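Local structure of ribosomal RNA small subunit methyltransferase E (Bacillus subtilis, 1VHK) at residues Val83-Gly88 against Ile203-Glu208; Gly106-Ile111 against Arg147-Arg152. The protein probably methylates N3 of a uridine in 16S rRNA of the assembled 30S subunit, with S-adenosyl-L-methionine as methyl donor. All blocks are in the same frame, centred on the assembly; numbering follows the deposited sequence.

Contact 1: residues Val83-Gly88 against Ile203-Glu208; sequences VYIASG and IVFGPE
Ile85, Ala86 and Ser87 pair in parallel with Ile203, Val204 and Phe205. The two strand axes come within 4.7 Å. Four backbone hydrogen bonds join them, alternating in direction. Ile203 N gives to Tyr84 O (2.9 Å), and Ala86 N to Ile203 O (2.8 Å). Phe205 N gives to Ala86 O (2.8 Å), and Gly88 N to Phe205 O (3.0 Å). Strand 200-205 ends after Phe205. Ala86 O also takes a CA-H contact from Val204 CA at 3.3 Å.

Apolar side chains pack on both faces of the sheet. On one face the CG2 methyl of Ile85 lies 3.6 Å from CE1 of the Phe205 ring. This methyl stands anti to the backbone N, because chi1 of -48° puts CG1 beside that N. Further back, Val83 CG2 meets the Ile203 CD1 tip. Helix 239-253 covers this face, touching Val83, Ile85 and Phe205. On the other face Ala86 CB sits 3.7 Å from Val204 CB. Beyond Gly206, Pro207 CB rests near Gly88 O, and Glu208 OE2 forms a salt bridge with Lys94. These are two inner strands of the parallel sheet of the SPOUT methyltransferase domain. In relatives the knotted C-terminal part of this domain binds S-adenosyl-L-methionine, and Gly206-Glu208 probably lies in that region.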
loop_
_atom_site.group_PDB
_atom_site.type_symbol
_atom_site.label_atom_id
_atom_site.label_comp_id
_atom_site.label_asym_id
_atom_site.label_seq_id
_atom_site.Cartn_x
_atom_site.Cartn_y
_atom_site.Cartn_z
ATOM N N VAL A 83 12.612 -6.735 1.238
ATOM C CA VAL A 83 11.583 -7.336 2.087
ATOM C C VAL A 83 10.825 -8.409 1.353
ATOM O O VAL A 83 10.575 -8.347 0.149
ATOM C CB VAL A 83 10.803 -6.409 2.985
ATOM C CG1 VAL A 83 11.044 -4.937 2.731
ATOM C CG2 VAL A 83 9.328 -6.731 3.085
ATOM N N TYR A 84 10.837 -9.587 2.008
ATOM C CA TYR A 84 10.178 -10.774 1.519
ATOM C C TYR A 84 8.847 -11.012 2.238
ATOM O O TYR A 84 8.811 -11.147 3.458
ATOM C CB TYR A 84 11.039 -12.006 1.725
ATOM C CG TYR A 84 12.249 -12.074 0.833
ATOM C CD1 TYR A 84 12.378 -13.082 -0.120
ATOM C CD2 TYR A 84 13.273 -11.156 0.955
ATOM C CE1 TYR A 84 13.516 -13.170 -0.906
ATOM C CE2 TYR A 84 14.417 -11.226 0.182
ATOM C CZ TYR A 84 14.520 -12.236 -0.749
ATOM O OH TYR A 84 15.656 -12.313 -1.513
ATOM N N ILE A 85 7.790 -11.127 1.459
ATOM C CA ILE A 85 6.461 -11.351 1.997
ATOM C C ILE A 85 6.083 -12.829 1.919
ATOM O O ILE A 85 5.935 -13.387 0.839
ATOM C CB ILE A 85 5.401 -10.520 1.236
ATOM C CG1 ILE A 85 5.847 -9.076 1.082
ATOM C CG2 ILE A 85 4.058 -10.603 1.942
ATOM C CD1 ILE A 85 6.233 -8.369 2.355
ATOM N N ALA A 86 5.905 -13.467 3.075
ATOM C CA ALA A 86 5.403 -14.842 3.089
ATOM C C ALA A 86 3.911 -14.835 3.428
ATOM O O ALA A 86 3.605 -14.551 4.594
ATOM C CB ALA A 86 6.147 -15.678 4.123
ATOM N N SER A 87 3.017 -15.249 2.523
ATOM C CA SER A 87 1.608 -15.260 2.888
ATOM C C SER A 87 0.931 -16.612 2.954
ATOM O O SER A 87 0.856 -17.375 1.981
ATOM C CB SER A 87 0.803 -14.349 1.943
ATOM O OG SER A 87 1.483 -13.151 1.651
ATOM N N GLY A 88 0.251 -16.919 4.056
ATOM C CA GLY A 88 -0.539 -18.177 4.073
ATOM C C GLY A 88 -1.669 -18.076 3.041
ATOM O O GLY A 88 -2.513 -17.168 3.089
ATOM N N ILE A 203 8.931 -11.577 6.356
ATOM C CA ILE A 203 7.761 -11.258 7.175
ATOM C C ILE A 203 6.670 -12.276 6.856
ATOM O O ILE A 203 6.324 -12.412 5.671
ATOM C CB ILE A 203 7.182 -9.854 6.915
ATOM C CG1 ILE A 203 8.230 -8.751 6.910
ATOM C CG2 ILE A 203 6.118 -9.530 7.969
ATOM C CD1 ILE A 203 7.709 -7.360 6.659
ATOM N N VAL A 204 6.262 -13.108 7.820
ATOM C CA VAL A 204 5.237 -14.104 7.452
ATOM C C VAL A 204 3.904 -13.732 8.029
ATOM O O VAL A 204 3.785 -13.277 9.167
ATOM C CB VAL A 204 5.662 -15.531 7.757
ATOM C CG1 VAL A 204 7.112 -15.610 8.225
ATOM C CG2 VAL A 204 4.739 -16.257 8.721
ATOM N N PHE A 205 2.847 -13.890 7.224
ATOM C CA PHE A 205 1.483 -13.587 7.668
ATOM C C PHE A 205 0.616 -14.837 7.647
ATOM O O PHE A 205 0.812 -15.696 6.772
ATOM C CB PHE A 205 0.871 -12.556 6.674
ATOM C CG PHE A 205 1.726 -11.333 6.530
ATOM C CD1 PHE A 205 2.744 -11.299 5.608
ATOM C CD2 PHE A 205 1.502 -10.233 7.338
ATOM C CE1 PHE A 205 3.570 -10.202 5.514
ATOM C CE2 PHE A 205 2.303 -9.112 7.227
ATOM C CZ PHE A 205 3.321 -9.089 6.292
ATOM N N GLY A 206 -0.422 -14.919 8.447
ATOM C CA GLY A 206 -1.285 -16.123 8.375
ATOM C C GLY A 206 -2.455 -15.811 7.428
ATOM O O GLY A 206 -2.559 -14.687 6.960
ATOM N N PRO A 207 -3.311 -16.791 7.201
ATOM C CA PRO A 207 -4.474 -16.649 6.324
ATOM C C PRO A 207 -5.669 -16.124 7.106
ATOM O O PRO A 207 -5.487 -15.735 8.265
ATOM C CB PRO A 207 -4.741 -18.090 5.897
ATOM C CG PRO A 207 -4.339 -18.903 7.086
ATOM C CD PRO A 207 -3.152 -18.178 7.672
ATOM N N GLU A 208 -6.833 -16.005 6.485
ATOM C CA GLU A 208 -8.029 -15.506 7.158
ATOM C C GLU A 208 -8.142 -16.058 8.575
ATOM O O GLU A 208 -8.445 -15.356 9.533
ATOM C CB GLU A 208 -9.295 -15.880 6.390
ATOM C CG GLU A 208 -9.511 -15.159 5.080
ATOM C CD GLU A 208 -8.720 -15.683 3.914
ATOM O OE1 GLU A 208 -7.973 -16.659 4.063
ATOM O OE2 GLU A 208 -8.811 -15.082 2.815
#

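Contact 2: residues Gly106-Ile111 against Arg147-Arg152; sequences GAHAFI and RNEVPR
Phe110 and Arg152 meet at the border of the parallel sheet, where strand 109-113 takes on the short outermost strand 152-153. Phe110 N donates to Arg152 O at 2.7 Å, with an N-H...O angle of 161°. Water 1 links the same Arg152 to the residue two before Phe110: it donates to His108 O and accepts from Arg152 N. Pro151 lies beside Phe110, with Pro151 CB 3.9 Å from Phe110 CE2, and Pro151 also touches Thr103.

The other half of the contact belongs to the end of helix 94-104. Gly106, with positive phi, closes that helix as the C-prime residue of a Schellman motif. The Arg147 guanidinium lies against this turn, with Gly106 C over one face and Glu149 O over the other. Its NH2 donates to Ala107 O at 2.8 Å, from above the carbonyl plane, and NH1 adds a weak bond to the same oxygen. NH1 also reaches Thr103 O, and NE forms a salt bridge with Glu78. Within the loop, Arg147 NH2 pairs with Glu149 OE2 at 3.4 Å. An alanine in place of Arg147 would probably leave Ala107 O without these donors and both carboxylates without this positive partner. Glu149 OE1 sits at the edge of the His108 ring, 2.9 Å from ND1. With CG anti to the backbone N (chi1 180°), the His108 ring comes near Glu149, the planes of ring and carboxylate 59° apart.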
loop_
_atom_site.group_PDB
_atom_site.type_symbol
_atom_site.label_atom_id
_atom_site.label_comp_id
_atom_site.label_asym_id
_atom_site.label_seq_id
_atom_site.Cartn_x
_atom_site.Cartn_y
_atom_site.Cartn_z
ATOM N N GLY A 106 7.030 -1.675 -2.878
ATOM C CA GLY A 106 8.411 -2.014 -2.747
ATOM C C GLY A 106 8.818 -3.392 -2.364
ATOM O O GLY A 106 10.041 -3.633 -2.222
ATOM N N ALA A 107 7.937 -4.334 -2.126
ATOM C CA ALA A 107 8.300 -5.697 -1.745
ATOM C C ALA A 107 9.330 -6.281 -2.696
ATOM O O ALA A 107 9.245 -6.091 -3.910
ATOM C CB ALA A 107 7.039 -6.577 -1.788
ATOM N N HIS A 108 10.279 -7.063 -2.160
ATOM C CA HIS A 108 11.331 -7.652 -2.970
ATOM C C HIS A 108 10.954 -8.999 -3.546
ATOM O O HIS A 108 11.376 -9.326 -4.654
ATOM C CB HIS A 108 12.688 -7.756 -2.232
ATOM C CG HIS A 108 13.740 -8.384 -3.112
ATOM N ND1 HIS A 108 14.343 -7.694 -4.156
ATOM C CD2 HIS A 108 14.220 -9.644 -3.167
ATOM C CE1 HIS A 108 15.174 -8.509 -4.791
ATOM N NE2 HIS A 108 15.116 -9.692 -4.204
ATOM N N ALA A 109 10.110 -9.763 -2.848
ATOM C CA ALA A 109 9.765 -11.083 -3.424
ATOM C C ALA A 109 8.577 -11.628 -2.643
ATOM O O ALA A 109 8.309 -11.056 -1.600
ATOM C CB ALA A 109 10.949 -12.033 -3.340
ATOM N N PHE A 110 7.822 -12.564 -3.264
ATOM C CA PHE A 110 6.678 -13.097 -2.521
ATOM C C PHE A 110 6.812 -14.596 -2.355
ATOM O O PHE A 110 7.402 -15.292 -3.188
ATOM C CB PHE A 110 5.362 -12.759 -3.202
ATOM C CG PHE A 110 5.069 -11.312 -3.382
ATOM C CD1 PHE A 110 4.357 -10.599 -2.451
ATOM C CD2 PHE A 110 5.568 -10.651 -4.506
ATOM C CE1 PHE A 110 4.073 -9.256 -2.662
ATOM C CE2 PHE A 110 5.321 -9.304 -4.710
ATOM C CZ PHE A 110 4.556 -8.615 -3.785
ATOM N N ILE A 111 6.403 -15.119 -1.212
ATOM C CA ILE A 111 6.523 -16.561 -0.951
ATOM C C ILE A 111 5.203 -17.069 -0.355
ATOM O O ILE A 111 5.004 -16.877 0.843
ATOM C CB ILE A 111 7.598 -16.851 0.104
ATOM C CG1 ILE A 111 8.977 -16.300 -0.305
ATOM C CG2 ILE A 111 7.665 -18.341 0.367
ATOM C CD1 ILE A 111 9.928 -16.293 0.878
ATOM N N ARG A 147 9.189 0.674 -10.592
ATOM C CA ARG A 147 10.182 -0.108 -9.854
ATOM C C ARG A 147 11.399 -0.277 -10.787
ATOM O O ARG A 147 11.278 -0.064 -11.992
ATOM C CB ARG A 147 9.600 -1.469 -9.479
ATOM C CG ARG A 147 8.644 -1.495 -8.333
ATOM C CD ARG A 147 9.314 -1.222 -6.989
ATOM N NE ARG A 147 10.144 -2.322 -6.542
ATOM C CZ ARG A 147 9.711 -3.464 -6.032
ATOM N NH1 ARG A 147 8.418 -3.687 -5.869
ATOM N NH2 ARG A 147 10.598 -4.376 -5.686
ATOM N N ASN A 148 12.563 -0.527 -10.215
ATOM C CA ASN A 148 13.780 -0.752 -10.961
ATOM C C ASN A 148 14.012 -2.258 -11.130
ATOM O O ASN A 148 15.000 -2.645 -11.746
ATOM C CB ASN A 148 15.000 -0.151 -10.275
ATOM C CG ASN A 148 14.966 1.374 -10.306
ATOM O OD1 ASN A 148 14.176 1.953 -9.558
ATOM N ND2 ASN A 148 15.784 1.990 -11.153
ATOM N N GLU A 149 13.105 -3.047 -10.573
ATOM C CA GLU A 149 13.118 -4.471 -10.599
ATOM C C GLU A 149 11.684 -5.031 -10.503
ATOM O O GLU A 149 10.825 -4.420 -9.882
ATOM C CB GLU A 149 13.903 -5.088 -9.417
ATOM C CG GLU A 149 13.126 -5.150 -8.121
ATOM C CD GLU A 149 13.460 -6.248 -7.160
ATOM O OE1 GLU A 149 14.642 -6.404 -6.773
ATOM O OE2 GLU A 149 12.531 -7.001 -6.731
ATOM N N VAL A 150 11.523 -6.240 -11.008
ATOM C CA VAL A 150 10.256 -6.964 -10.936
ATOM C C VAL A 150 10.357 -8.027 -9.843
ATOM O O VAL A 150 11.238 -8.893 -9.870
ATOM C CB VAL A 150 9.979 -7.662 -12.285
ATOM C CG1 VAL A 150 8.710 -8.490 -12.193
ATOM C CG2 VAL A 150 9.929 -6.614 -13.402
ATOM N N PRO A 151 9.526 -7.929 -8.827
ATOM C CA PRO A 151 9.584 -8.864 -7.716
ATOM C C PRO A 151 9.272 -10.287 -8.163
ATOM O O PRO A 151 8.361 -10.519 -8.943
ATOM C CB PRO A 151 8.595 -8.356 -6.700
ATOM C CG PRO A 151 8.076 -7.079 -7.196
ATOM C CD PRO A 151 8.496 -6.899 -8.622
ATOM N N ARG A 152 10.052 -11.229 -7.641
ATOM C CA ARG A 152 9.877 -12.637 -7.907
ATOM C C ARG A 152 8.819 -13.267 -7.014
ATOM O O ARG A 152 8.575 -12.878 -5.867
ATOM C CB ARG A 152 11.213 -13.366 -7.818
ATOM C CG ARG A 152 11.117 -14.881 -7.811
ATOM C CD ARG A 152 12.344 -15.544 -8.408
ATOM N NE ARG A 152 13.411 -15.755 -7.436
ATOM C CZ ARG A 152 13.602 -16.872 -6.746
ATOM N NH1 ARG A 152 14.616 -16.924 -5.882
ATOM N NH2 ARG A 152 12.808 -17.925 -6.912
HETATM O O HOH W 1 12.547 -10.872 -6.383
#

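Overall arrangement
Both contacts are largely buried and belong to one parallel sheet, in which strands 82-88 and 109-113 are neighbours. Their centres lie about 14 Å apart. Contact 1 joins two inner strands, and its chemistry is backbone pairing plus aliphatic and aromatic packing. Contact 2 lies at the edge of the sheet, yet near the middle of the chain, and the partner is mostly loop. There a single direct backbone bond is joined by a water, charged groups and an arginine set against a helix end. Contact 2 includes the exposed Arg152 and the partly exposed His108 and Glu149. The two meet: Val83 O probably accepts from His108 N, Ile85 O probably from Ile111 N, and the Tyr84 and His108 rings touch.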